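Local coordinates for protein LAO/AO transport system kinase (Escherichia coli, PDB 2P67) that belongs to the MeaB family of P-loop NTPases, with a parallel beta sheet flanked by helices, and assembles from two copies of the chain, at residues Q44-D47 / A48-P51; M78-R82 / E83-V87; R138-M141 / L142-E145; Q186-K190 / G191-V195; D249-W252 / H253-D257. All coordinates share one frame; numbering follows the deposited sequence.

All five contacts are local, each between neighbouring turns of the chain, and follow in numerical order. Contact 1, at the end of helix 36-49, rests on contact 3 in helix 133-146, their centres about 11 Å apart. Contact 2 closes helix 69-82 and leads into strand 87-92; it packs against contact 5 in helix 248-264, with centres about 13 Å apart. Contact 4, at the start of helix 190-195, touches none of the others and lies about 37 Å from contact 1, centre to centre, on the opposite side of the chain's centre. Contacts 1 and 3, and 2 and 5, thus bring together helices distant in sequence; 1, 3 and 4 also reach the second subunit.

Contact 1 (Q44-D47 / A48-P51); sequences QLLD and AIMP
Leu45 and Ile49, one helical turn apart, meet through methyl groups: CD1 of Leu45 lies 3.9 Å from CG2 of Ile49, and the two side chains cross obliquely. Leu45 turns its branch toward this neighbour because CG stands anti to the backbone N (chi1 168°). Ile49 adopts the crowded position, with CG1 between its own N and carbonyl carbon (chi1 63°), which lays CG1 against two backbone oxygens, Leu46 O at 3.4 Å and Leu45 O at 3.5 Å. Beyond CG1, CD1 of Ile49 approaches CD2 of Leu46 more loosely, at 4.3 Å. Met50 bends at both outer torsions (chi2 -50°) and curls back along the helix, placing SD 3.3 Å from Leu46 O. The backbone changes character here: Ala48 N still bonds to Gln44 O at 2.9 Å, whereas the bond from Met50 N to Asp47 O is long and weak at 3.4 Å, as the chain tightens into a 3-10 turn at Met50 and Pro51. Asp47 points away from this packing, and its OD1 accepts hydrogen bonds from Ser315 N and Thr318 OG1 of the second subunit. Leu45 and Ala48 lie on Ile13 of helix 9-17, while Ile49 meets Leu143 and Met50 meets Leu142, both on helix 133-146, so helix 36-49 packs on both helices.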
loop_
_atom_site.group_PDB
_atom_site.type_symbol
_atom_site.label_atom_id
_atom_site.label_comp_id
_atom_site.label_asym_id
_atom_site.label_seq_id
_atom_site.Cartn_x
_atom_site.Cartn_y
_atom_site.Cartn_z
ATOM N N GLN A 44 -27.366 19.831 4.626
ATOM C CA GLN A 44 -27.514 20.911 5.612
ATOM C C GLN A 44 -27.272 20.390 7.036
ATOM O O GLN A 44 -26.598 21.036 7.845
ATOM C CB GLN A 44 -28.938 21.483 5.565
ATOM C CG GLN A 44 -29.325 22.354 4.385
ATOM C CD GLN A 44 -30.792 22.829 4.493
ATOM O OE1 GLN A 44 -31.174 23.503 5.457
ATOM N NE2 GLN A 44 -31.611 22.459 3.517
ATOM N N LEU A 45 -27.855 19.230 7.348
ATOM C CA LEU A 45 -27.720 18.626 8.678
ATOM C C LEU A 45 -26.250 18.309 8.978
ATOM O O LEU A 45 -25.740 18.618 10.061
ATOM C CB LEU A 45 -28.547 17.324 8.756
ATOM C CG LEU A 45 -28.334 16.396 9.957
ATOM C CD1 LEU A 45 -28.608 17.152 11.242
ATOM C CD2 LEU A 45 -29.226 15.147 9.863
ATOM N N LEU A 46 -25.588 17.661 8.024
ATOM C CA LEU A 46 -24.202 17.229 8.237
ATOM C C LEU A 46 -23.279 18.441 8.402
ATOM O O LEU A 46 -22.449 18.462 9.313
ATOM C CB LEU A 46 -23.733 16.293 7.127
ATOM C CG LEU A 46 -24.368 14.887 7.158
ATOM C CD1 LEU A 46 -24.221 14.194 5.801
ATOM C CD2 LEU A 46 -23.846 14.018 8.325
ATOM N N ASP A 47 -23.447 19.460 7.558
ATOM C CA ASP A 47 -22.706 20.730 7.747
ATOM C C ASP A 47 -22.948 21.291 9.140
ATOM O O ASP A 47 -22.011 21.666 9.860
ATOM C CB ASP A 47 -23.118 21.784 6.702
ATOM C CG ASP A 47 -22.624 21.464 5.313
ATOM O OD1 ASP A 47 -21.707 20.636 5.164
ATOM O OD2 ASP A 47 -23.172 22.026 4.345
ATOM N N ALA A 48 -24.216 21.334 9.538
ATOM C CA ALA A 48 -24.574 21.955 10.806
ATOM C C ALA A 48 -23.998 21.249 12.040
ATOM O O ALA A 48 -23.681 21.911 13.034
ATOM C CB ALA A 48 -26.086 22.125 10.926
ATOM N N ILE A 49 -23.834 19.922 11.987
ATOM C CA ILE A 49 -23.406 19.204 13.180
ATOM C C ILE A 49 -21.892 19.127 13.384
ATOM O O ILE A 49 -21.443 18.691 14.445
ATOM C CB ILE A 49 -24.022 17.759 13.313
ATOM C CG1 ILE A 49 -23.561 16.853 12.151
ATOM C CG2 ILE A 49 -25.545 17.820 13.479
ATOM C CD1 ILE A 49 -23.667 15.369 12.433
ATOM N N MET A 50 -21.116 19.545 12.379
ATOM C CA MET A 50 -19.663 19.385 12.433
ATOM C C MET A 50 -19.043 19.923 13.747
ATOM O O MET A 50 -18.204 19.263 14.347
ATOM C CB MET A 50 -18.968 19.936 11.166
ATOM C CG MET A 50 -19.431 19.303 9.841
ATOM S SD MET A 50 -19.397 17.448 9.903
ATOM C CE MET A 50 -17.713 17.264 10.233
ATOM N N PRO A 51 -19.473 21.110 14.222
ATOM C CA PRO A 51 -18.882 21.606 15.487
ATOM C C PRO A 51 -19.126 20.736 16.734
ATOM O O PRO A 51 -18.391 20.878 17.714
ATOM C CB PRO A 51 -19.531 22.992 15.655
ATOM C CG PRO A 51 -19.918 23.390 14.278
ATOM C CD PRO A 51 -20.409 22.094 13.648
#

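Contact 2 (M78-R82 / E83-V87); sequences MLLIR and EGLKV
Leu80 and Leu85 form the tight, apolar side of this helix end: CD2 of Leu80 meets CD1 of Leu85 at 3.9 Å, the side chains crossing at a slant. The other branch of Leu80, CD1, comes near CG2 of Val87 in one of the two conformers modelled for that valine, a contact that is therefore tentative. Behind them Trp252 of helix 248-264 and Val151 of strand 151-157 cover Leu80. The backbone makes a Schellman motif: Gly84 has positive phi (80°), its N bonds to Ile81 O at 2.8 Å, and Leu85 N bonds to Leu80 O at 3.0 Å. The hydrophobic pair Leu80-Leu85 accompanies that motif and ends the helix following the probable P-loop, turning the chain into the next strand. The outer side is looser: a water donates both to Ile81 O, at 3.0 Å, and to Leu85 O, at 2.9 Å. Arg82 and Glu83 are exposed; Arg82 lays one guanidinium face over Met78 O and Leu79 CA, and Glu83 runs beside Leu79, its CG 4.1 Å from Leu79 CD2.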
loop_
_atom_site.group_PDB
_atom_site.type_symbol
_atom_site.label_atom_id
_atom_site.label_comp_id
_atom_site.label_asym_id
_atom_site.label_seq_id
_atom_site.Cartn_x
_atom_site.Cartn_y
_atom_site.Cartn_z
ATOM N N MET A 78 -21.463 -4.412 26.565
ATOM C CA MET A 78 -22.053 -4.463 27.917
ATOM C C MET A 78 -21.068 -4.007 28.993
ATOM O O MET A 78 -21.457 -3.325 29.934
ATOM C CB MET A 78 -22.663 -5.842 28.220
ATOM C CG MET A 78 -23.984 -6.125 27.463
ATOM S SD MET A 78 -25.241 -4.807 27.585
ATOM C CE MET A 78 -25.547 -4.745 29.346
ATOM N N LEU A 79 -19.787 -4.331 28.831
ATOM C CA LEU A 79 -18.758 -3.795 29.742
ATOM C C LEU A 79 -18.721 -2.269 29.740
ATOM O O LEU A 79 -18.657 -1.638 30.800
ATOM C CB LEU A 79 -17.370 -4.361 29.398
ATOM C CG LEU A 79 -16.152 -3.929 30.224
ATOM C CD1 LEU A 79 -15.099 -4.988 30.103
ATOM C CD2 LEU A 79 -15.582 -2.603 29.808
ATOM N N LEU A 80 -18.749 -1.668 28.551
ATOM C CA LEU A 80 -18.695 -0.210 28.418
ATOM C C LEU A 80 -19.908 0.431 29.079
ATOM O O LEU A 80 -19.780 1.456 29.743
ATOM C CB LEU A 80 -18.618 0.212 26.945
ATOM C CG LEU A 80 -17.344 -0.212 26.207
ATOM C CD1 LEU A 80 -17.431 0.034 24.676
ATOM C CD2 LEU A 80 -16.166 0.504 26.796
ATOM N N ILE A 81 -21.066 -0.197 28.910
ATOM C CA ILE A 81 -22.304 0.322 29.498
ATOM C C ILE A 81 -22.249 0.243 31.025
ATOM O O ILE A 81 -22.615 1.204 31.712
ATOM C CB ILE A 81 -23.548 -0.372 28.922
ATOM C CG1 ILE A 81 -23.776 0.099 27.479
ATOM C CG2 ILE A 81 -24.801 -0.076 29.775
ATOM C CD1 ILE A 81 -24.530 -0.872 26.650
ATOM N N ARG A 82 -21.760 -0.876 31.545
ATOM C CA ARG A 82 -21.495 -0.994 32.984
ATOM C C ARG A 82 -20.570 0.096 33.506
ATOM O O ARG A 82 -20.730 0.536 34.640
ATOM C CB ARG A 82 -20.941 -2.370 33.335
ATOM C CG ARG A 82 -22.015 -3.405 33.572
ATOM C CD ARG A 82 -21.415 -4.729 33.988
ATOM N NE ARG A 82 -21.438 -5.667 32.869
ATOM C CZ ARG A 82 -20.373 -6.211 32.295
ATOM N NH1 ARG A 82 -20.544 -7.040 31.287
ATOM N NH2 ARG A 82 -19.152 -5.963 32.735
ATOM N N GLU A 83 -19.615 0.543 32.686
ATOM C CA GLU A 83 -18.723 1.650 33.052
ATOM C C GLU A 83 -19.447 2.998 33.012
ATOM O O GLU A 83 -18.839 4.039 33.256
ATOM C CB GLU A 83 -17.500 1.718 32.122
ATOM C CG GLU A 83 -16.514 0.539 32.225
ATOM C CD GLU A 83 -15.682 0.547 33.502
ATOM O OE1 GLU A 83 -15.167 1.621 33.896
ATOM O OE2 GLU A 83 -15.534 -0.535 34.108
ATOM N N GLY A 84 -20.732 2.973 32.668
ATOM C CA GLY A 84 -21.544 4.185 32.542
ATOM C C GLY A 84 -21.358 4.938 31.227
ATOM O O GLY A 84 -21.617 6.143 31.164
ATOM N N LEU A 85 -20.901 4.244 30.177
ATOM C CA LEU A 85 -20.699 4.894 28.874
ATOM C C LEU A 85 -21.855 4.600 27.905
ATOM O O LEU A 85 -22.558 3.598 28.042
ATOM C CB LEU A 85 -19.353 4.472 28.242
ATOM C CG LEU A 85 -18.066 4.785 29.030
ATOM C CD1 LEU A 85 -16.876 3.995 28.475
ATOM C CD2 LEU A 85 -17.779 6.280 29.050
ATOM N N LYS A 86 -22.026 5.489 26.932
ATOM C CA LYS A 86 -22.991 5.326 25.857
ATOM C C LYS A 86 -22.204 4.841 24.637
ATOM O O LYS A 86 -21.225 5.494 24.225
ATOM C CB LYS A 86 -23.686 6.665 25.555
ATOM C CG LYS A 86 -24.558 7.183 26.729
ATOM C CD LYS A 86 -25.012 8.638 26.508
ATOM C CE LYS A 86 -23.875 9.643 26.770
ATOM N NZ LYS A 86 -24.284 11.072 26.542
ATOM N N VAL A 87 -22.609 3.696 24.083
ATOM C CA VAL A 87 -21.901 3.095 22.945
ATOM C C VAL A 87 -22.818 2.840 21.744
ATOM O O VAL A 87 -23.918 2.285 21.886
ATOM C CB VAL A 87 -21.107 1.797 23.350
ATOM C CG1 VAL A 87 -22.039 0.705 23.840
ATOM C CG2 VAL A 87 -20.231 1.288 22.202
HETATM O O HOH W 1 -24.269 3.236 30.317
#

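Contact 3 (R138-M141 / L142-E145); sequences RELM and LLCE
Glu145 leans back on Met141 in helix 133-146, part of the crossover that joins parallel strands 119-124 and 151-157 in the P-loop fold. The backbone is regular alpha helix here, and Glu145 N donates to Met141 O at 2.9 Å with an N-H...O angle of 151°. The Glu145 side chain then passes over that same oxygen: CB lies 3.7 Å from Met141 O, CG comes closer at 3.3 Å, and CD is already leaving at 4.1 Å. With CG beside the backbone N (chi1 -72°) and the chain extended beyond it (chi2 -174°), the carboxylate is carried clear of its own turn. There OE2 forms a salt bridge with NH1 of Arg58, and OE1 accepts a hydrogen bond from the N of Gly54, so both oxygens of this buried acid have partners. The two bonds fix the carboxylate and probably favour its charged form. Glu139 is likewise satisfied by others: Gln135 NE2 bonds to OE2, and Arg317 of the second subunit makes a salt bridge to OE1. On the apolar sides Cys144 faces Ala88 and Ile90 of strand 87-92, while Leu140 and Cys144 both lie on Met28 of helix 21-32. Leu142 presses CG to 3.4 Å from Arg138 O, the carbonyl that also binds its N. One turn-spanning apolar pair completes the contact, CD2 of Leu140 lying 4.3 Å from CD1 of Leu143.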
loop_
_atom_site.group_PDB
_atom_site.type_symbol
_atom_site.label_atom_id
_atom_site.label_comp_id
_atom_site.label_asym_id
_atom_site.label_seq_id
_atom_site.Cartn_x
_atom_site.Cartn_y
_atom_site.Cartn_z
ATOM N N ARG A 138 -18.964 6.679 7.747
ATOM C CA ARG A 138 -18.408 7.899 8.315
ATOM C C ARG A 138 -19.491 8.904 8.721
ATOM O O ARG A 138 -19.420 9.494 9.811
ATOM C CB ARG A 138 -17.419 8.554 7.354
ATOM C CG ARG A 138 -16.094 7.831 7.229
ATOM C CD ARG A 138 -15.170 8.562 6.281
ATOM N NE ARG A 138 -14.155 7.654 5.760
ATOM C CZ ARG A 138 -12.879 7.602 6.135
ATOM N NH1 ARG A 138 -12.404 8.441 7.059
ATOM N NH2 ARG A 138 -12.073 6.698 5.555
ATOM N N GLU A 139 -20.469 9.120 7.844
ATOM C CA GLU A 139 -21.549 10.054 8.158
ATOM C C GLU A 139 -22.392 9.585 9.370
ATOM O O GLU A 139 -22.743 10.383 10.252
ATOM C CB GLU A 139 -22.399 10.327 6.908
ATOM C CG GLU A 139 -21.579 11.026 5.829
ATOM C CD GLU A 139 -22.305 11.191 4.519
ATOM O OE1 GLU A 139 -23.294 10.452 4.267
ATOM O OE2 GLU A 139 -21.870 12.076 3.748
ATOM N N LEU A 140 -22.696 8.289 9.432
ATOM C CA LEU A 140 -23.449 7.767 10.553
ATOM C C LEU A 140 -22.646 7.914 11.856
ATOM O O LEU A 140 -23.219 8.220 12.892
ATOM C CB LEU A 140 -23.822 6.313 10.313
ATOM C CG LEU A 140 -24.704 6.001 9.088
ATOM C CD1 LEU A 140 -25.054 4.524 9.129
ATOM C CD2 LEU A 140 -25.989 6.831 9.061
ATOM N N MET A 141 -21.330 7.693 11.776
ATOM C CA MET A 141 -20.419 7.901 12.914
ATOM C C MET A 141 -20.479 9.355 13.410
ATOM O O MET A 141 -20.573 9.595 14.616
ATOM C CB MET A 141 -18.967 7.538 12.537
ATOM C CG MET A 141 -18.715 6.036 12.355
ATOM S SD MET A 141 -17.040 5.677 11.718
ATOM C CE MET A 141 -16.089 5.799 13.260
ATOM N N LEU A 142 -20.453 10.310 12.478
ATOM C CA LEU A 142 -20.615 11.736 12.830
ATOM C C LEU A 142 -21.922 12.011 13.576
ATOM O O LEU A 142 -21.920 12.722 14.589
ATOM C CB LEU A 142 -20.528 12.614 11.584
ATOM C CG LEU A 142 -19.187 12.746 10.860
ATOM C CD1 LEU A 142 -19.355 13.707 9.699
ATOM C CD2 LEU A 142 -18.053 13.226 11.814
ATOM N N LEU A 143 -23.022 11.410 13.115
ATOM C CA LEU A 143 -24.318 11.567 13.795
ATOM C C LEU A 143 -24.231 11.047 15.227
ATOM O O LEU A 143 -24.701 11.706 16.165
ATOM C CB LEU A 143 -25.470 10.879 13.020
ATOM C CG LEU A 143 -25.834 11.577 11.696
ATOM C CD1 LEU A 143 -26.733 10.689 10.837
ATOM C CD2 LEU A 143 -26.480 12.933 11.940
ATOM N N CYS A 144 -23.597 9.889 15.412
ATOM C CA CYS A 144 -23.411 9.352 16.752
ATOM C C CYS A 144 -22.579 10.281 17.654
ATOM O O CYS A 144 -22.868 10.424 18.851
ATOM C CB CYS A 144 -22.794 7.961 16.694
ATOM S SG CYS A 144 -23.868 6.738 15.934
ATOM N N GLU A 145 -21.556 10.906 17.066
ATOM C CA GLU A 145 -20.697 11.846 17.792
ATOM C C GLU A 145 -21.512 13.046 18.244
ATOM O O GLU A 145 -21.445 13.456 19.419
ATOM C CB GLU A 145 -19.531 12.285 16.918
ATOM C CG GLU A 145 -18.493 11.125 16.744
ATOM C CD GLU A 145 -17.233 11.527 16.010
ATOM O OE1 GLU A 145 -17.167 12.646 15.474
ATOM O OE2 GLU A 145 -16.296 10.697 15.957
#

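Contact 4 (Q186-K190 / G191-V195); sequences QGIKK and GLMEV
The peptide groups of Lys189 and Lys190 are the flat units that receive the next turn: Met193 N and Glu194 N come in the carbonyl planes of Lys189 and Lys190, whereas Leu192 N stands above the plane of the Lys189 carbonyl. Met193 N bonds to Lys189 O at 3.3 Å, with a nearly straight N-H...O angle of 164°. Glu194 N meets Lys190 O at 3.0 Å. Leu192 N adds a weak, bent bond to Lys189 O, so two N-H groups share that oxygen. The side-chain half of the contact belongs to Ile188 and Met193, which cross at about a right angle. CG2 of Ile188, anti to its own N, touches CE of Met193 at 3.6 Å and CG at 3.8 Å. The bends of Met193 at chi2 (-66°) and chi3 (94°) turn SD and CE toward Ile188, so that CG and CE both touch the CG2 methyl. Leu192 brings its CB to 4.1 Å from CB of Lys189. Both lysine tips look elsewhere: Lys189 NZ reaches Gly160 O and makes a salt bridge to Glu163, whereas Lys190 NZ bonds to Arg227 O of the second subunit. Lys189 occupies the N-cap, and the whole forms the opening turn of the short helix in a beta-alpha-beta crossover between neighbouring parallel strands 172-177 and 198-201.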
loop_
_atom_site.group_PDB
_atom_site.type_symbol
_atom_site.label_atom_id
_atom_site.label_comp_id
_atom_site.label_asym_id
_atom_site.label_seq_id
_atom_site.Cartn_x
_atom_site.Cartn_y
_atom_site.Cartn_z
ATOM N N GLN A 186 -2.315 -20.706 5.279
ATOM C CA GLN A 186 -1.707 -19.452 4.841
ATOM C C GLN A 186 -1.246 -18.637 6.053
ATOM O O GLN A 186 -1.862 -18.679 7.126
ATOM C CB GLN A 186 -2.711 -18.633 4.034
ATOM C CG GLN A 186 -3.038 -19.185 2.651
ATOM C CD GLN A 186 -3.710 -18.138 1.767
ATOM O OE1 GLN A 186 -3.167 -17.741 0.735
ATOM N NE2 GLN A 186 -4.879 -17.668 2.184
ATOM N N GLY A 187 -0.174 -17.880 5.878
ATOM C CA GLY A 187 0.354 -17.069 6.966
ATOM C C GLY A 187 -0.460 -15.816 7.239
ATOM O O GLY A 187 -1.501 -15.572 6.609
ATOM N N ILE A 188 0.051 -14.997 8.151
ATOM C CA ILE A 188 -0.617 -13.775 8.576
ATOM C C ILE A 188 -0.708 -12.768 7.422
ATOM O O ILE A 188 0.296 -12.493 6.744
ATOM C CB ILE A 188 0.168 -13.132 9.728
ATOM C CG1 ILE A 188 0.263 -14.110 10.912
ATOM C CG2 ILE A 188 -0.465 -11.790 10.145
ATOM C CD1 ILE A 188 0.954 -13.528 12.167
ATOM N N LYS A 189 -1.898 -12.191 7.241
ATOM C CA LYS A 189 -2.114 -11.173 6.215
ATOM C C LYS A 189 -1.261 -9.907 6.461
ATOM O O LYS A 189 -1.325 -9.288 7.539
ATOM C CB LYS A 189 -3.609 -10.806 6.153
ATOM C CG LYS A 189 -4.521 -11.878 5.630
ATOM C CD LYS A 189 -6.015 -11.472 5.717
ATOM C CE LYS A 189 -6.284 -10.113 5.081
ATOM N NZ LYS A 189 -7.770 -9.801 5.125
ATOM N N LYS A 190 -0.474 -9.502 5.466
ATOM C CA LYS A 190 0.357 -8.293 5.621
ATOM C C LYS A 190 -0.456 -7.003 5.831
ATOM O O LYS A 190 -0.065 -6.136 6.623
ATOM C CB LYS A 190 1.365 -8.145 4.470
ATOM C CG LYS A 190 2.412 -9.260 4.432
ATOM C CD LYS A 190 3.359 -9.041 3.269
ATOM C CE LYS A 190 4.283 -10.240 3.069
ATOM N NZ LYS A 190 3.950 -10.972 1.840
ATOM N N GLY A 191 -1.608 -6.905 5.173
ATOM C CA GLY A 191 -2.489 -5.745 5.320
ATOM C C GLY A 191 -2.963 -5.597 6.750
ATOM O O GLY A 191 -3.095 -4.487 7.246
ATOM N N LEU A 192 -3.182 -6.725 7.421
ATOM C CA LEU A 192 -3.543 -6.706 8.837
ATOM C C LEU A 192 -2.396 -6.161 9.710
ATOM O O LEU A 192 -2.612 -5.294 10.568
ATOM C CB LEU A 192 -3.930 -8.109 9.284
ATOM C CG LEU A 192 -4.201 -8.217 10.790
ATOM C CD1 LEU A 192 -5.364 -7.254 11.164
ATOM C CD2 LEU A 192 -4.508 -9.682 11.108
ATOM N N MET A 193 -1.177 -6.643 9.467
ATOM C CA MET A 193 -0.005 -6.122 10.165
ATOM C C MET A 193 0.154 -4.615 9.981
ATOM O O MET A 193 0.585 -3.931 10.892
ATOM C CB MET A 193 1.269 -6.873 9.760
ATOM C CG MET A 193 1.232 -8.392 10.099
ATOM S SD MET A 193 1.192 -8.710 11.890
ATOM C CE MET A 193 -0.510 -8.885 12.277
ATOM N N GLU A 194 -0.189 -4.113 8.795
ATOM C CA GLU A 194 -0.104 -2.680 8.505
ATOM C C GLU A 194 -0.945 -1.818 9.454
ATOM O O GLU A 194 -0.546 -0.683 9.791
ATOM C CB GLU A 194 -0.541 -2.405 7.063
ATOM C CG GLU A 194 0.405 -2.960 6.017
ATOM C CD GLU A 194 1.646 -2.106 5.801
ATOM O OE1 GLU A 194 1.816 -1.060 6.475
ATOM O OE2 GLU A 194 2.451 -2.483 4.938
ATOM N N VAL A 195 -2.091 -2.357 9.879
ATOM C CA VAL A 195 -3.107 -1.540 10.570
ATOM C C VAL A 195 -3.473 -1.955 11.998
ATOM O O VAL A 195 -4.026 -1.149 12.736
ATOM C CB VAL A 195 -4.405 -1.431 9.723
ATOM C CG1 VAL A 195 -4.105 -0.798 8.341
ATOM C CG2 VAL A 195 -5.084 -2.777 9.577
#

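Contact 5 (D249-W252 / H253-D257); sequences DEIW and HAIID
Ile256 N donates to Trp252 O at 2.9 Å, among the shortest polar bonds of this contact and close to straight, with an N-H...O angle of 163°. Its side chain climbs from the same turn onto the indole. CD1 of Ile256 sits over one face of Trp252, 3.7 Å from the centroid of the five-membered ring and 22° off the ring normal, a CH-pi contact. The methyl leans toward the nitrogen, NE1 being 3.5 Å from CD1. Trp252 offers this face because its CG swings anti to the backbone N (chi1 176°), carrying the ring along the helix toward the following turn. At the six-membered end, CZ3 of Trp252 meets CG2 of Ile255 at 3.9 Å, the side chains crossing at about a right angle. Ile251 continues the apolar row, its CG2 4.1 Å from Ile255 CD1. On the exposed side, Asp249 O accepts the bond from His253 N and also lies over one face of the His253 imidazole, 3.1 Å above the ring plane, without a hydrogen bond to ND1. Ile255 is buried against Phe76 of helix 69-82 and Leu57 and Leu59 of strand 57-63. Between residues 249-252 and 253-257 every hydrogen bond is backbone to backbone; side chains contribute dispersion and CH-pi contact, and a methyl above the indole does not occupy the in-plane direction of its N-H.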
loop_
_atom_site.group_PDB
_atom_site.type_symbol
_atom_site.label_atom_id
_atom_site.label_comp_id
_atom_site.label_asym_id
_atom_site.label_seq_id
_atom_site.Cartn_x
_atom_site.Cartn_y
_atom_site.Cartn_z
ATOM N N ASP A 249 -12.375 -7.208 30.216
ATOM C CA ASP A 249 -11.898 -6.073 31.008
ATOM C C ASP A 249 -10.486 -5.670 30.566
ATOM O O ASP A 249 -10.162 -4.493 30.441
ATOM C CB ASP A 249 -11.875 -6.424 32.513
ATOM C CG ASP A 249 -13.244 -6.817 33.065
ATOM O OD1 ASP A 249 -14.261 -6.198 32.701
ATOM O OD2 ASP A 249 -13.305 -7.755 33.890
ATOM N N GLU A 250 -9.650 -6.681 30.330
ATOM C CA GLU A 250 -8.250 -6.486 29.973
ATOM C C GLU A 250 -8.096 -5.864 28.576
ATOM O O GLU A 250 -7.188 -5.057 28.336
ATOM C CB GLU A 250 -7.514 -7.827 30.058
ATOM C CG GLU A 250 -7.287 -8.299 31.520
ATOM C CD GLU A 250 -8.531 -8.883 32.235
ATOM O OE1 GLU A 250 -9.656 -9.002 31.669
ATOM O OE2 GLU A 250 -8.368 -9.245 33.422
ATOM N N ILE A 251 -9.002 -6.231 27.675
ATOM C CA ILE A 251 -9.022 -5.653 26.321
ATOM C C ILE A 251 -9.379 -4.161 26.381
ATOM O O ILE A 251 -8.719 -3.329 25.758
ATOM C CB ILE A 251 -9.931 -6.474 25.377
ATOM C CG1 ILE A 251 -9.272 -7.848 25.093
ATOM C CG2 ILE A 251 -10.251 -5.682 24.078
ATOM C CD1 ILE A 251 -10.160 -8.901 24.623
ATOM N N TRP A 252 -10.387 -3.814 27.180
ATOM C CA TRP A 252 -10.762 -2.407 27.374
ATOM C C TRP A 252 -9.597 -1.633 27.978
ATOM O O TRP A 252 -9.274 -0.529 27.562
ATOM C CB TRP A 252 -12.016 -2.318 28.255
ATOM C CG TRP A 252 -12.465 -0.936 28.605
ATOM C CD1 TRP A 252 -12.795 -0.471 29.862
ATOM C CD2 TRP A 252 -12.656 0.166 27.707
ATOM N NE1 TRP A 252 -13.173 0.855 29.795
ATOM C CE2 TRP A 252 -13.107 1.269 28.488
ATOM C CE3 TRP A 252 -12.481 0.341 26.323
ATOM C CZ2 TRP A 252 -13.395 2.524 27.922
ATOM C CZ3 TRP A 252 -12.775 1.593 25.764
ATOM C CH2 TRP A 252 -13.227 2.662 26.563
ATOM N N HIS A 253 -8.935 -2.244 28.950
ATOM C CA HIS A 253 -7.780 -1.630 29.556
ATOM C C HIS A 253 -6.627 -1.389 28.577
ATOM O O HIS A 253 -5.951 -0.376 28.663
ATOM C CB HIS A 253 -7.356 -2.434 30.775
ATOM C CG HIS A 253 -8.339 -2.318 31.894
ATOM N ND1 HIS A 253 -8.488 -3.279 32.872
ATOM C CD2 HIS A 253 -9.258 -1.359 32.159
ATOM C CE1 HIS A 253 -9.436 -2.895 33.713
ATOM N NE2 HIS A 253 -9.923 -1.737 33.297
ATOM N N ALA A 254 -6.438 -2.311 27.645
ATOM C CA ALA A 254 -5.419 -2.146 26.618
ATOM C C ALA A 254 -5.781 -0.995 25.678
ATOM O O ALA A 254 -4.909 -0.237 25.260
ATOM C CB ALA A 254 -5.218 -3.436 25.840
ATOM N N ILE A 255 -7.063 -0.886 25.331
ATOM C CA ILE A 255 -7.550 0.232 24.519
ATOM C C ILE A 255 -7.287 1.564 25.216
ATOM O O ILE A 255 -6.838 2.518 24.579
ATOM C CB ILE A 255 -9.053 0.068 24.123
ATOM C CG1 ILE A 255 -9.192 -1.104 23.137
ATOM C CG2 ILE A 255 -9.605 1.377 23.474
ATOM C CD1 ILE A 255 -10.583 -1.744 23.017
ATOM N N ILE A 256 -7.562 1.628 26.515
ATOM C CA ILE A 256 -7.261 2.833 27.297
ATOM C C ILE A 256 -5.748 3.137 27.272
ATOM O O ILE A 256 -5.355 4.278 27.073
ATOM C CB ILE A 256 -7.824 2.740 28.739
ATOM C CG1 ILE A 256 -9.356 2.751 28.690
ATOM C CG2 ILE A 256 -7.300 3.908 29.598
ATOM C CD1 ILE A 256 -10.011 2.303 29.976
ATOM N N ASP A 257 -4.916 2.104 27.429
ATOM C CA ASP A 257 -3.456 2.233 27.343
ATOM C C ASP A 257 -3.010 2.792 25.977
ATOM O O ASP A 257 -2.134 3.661 25.890
ATOM C CB ASP A 257 -2.790 0.866 27.603
ATOM C CG ASP A 257 -2.815 0.450 29.080
ATOM O OD1 ASP A 257 -3.154 1.281 29.969
ATOM O OD2 ASP A 257 -2.502 -0.734 29.355
#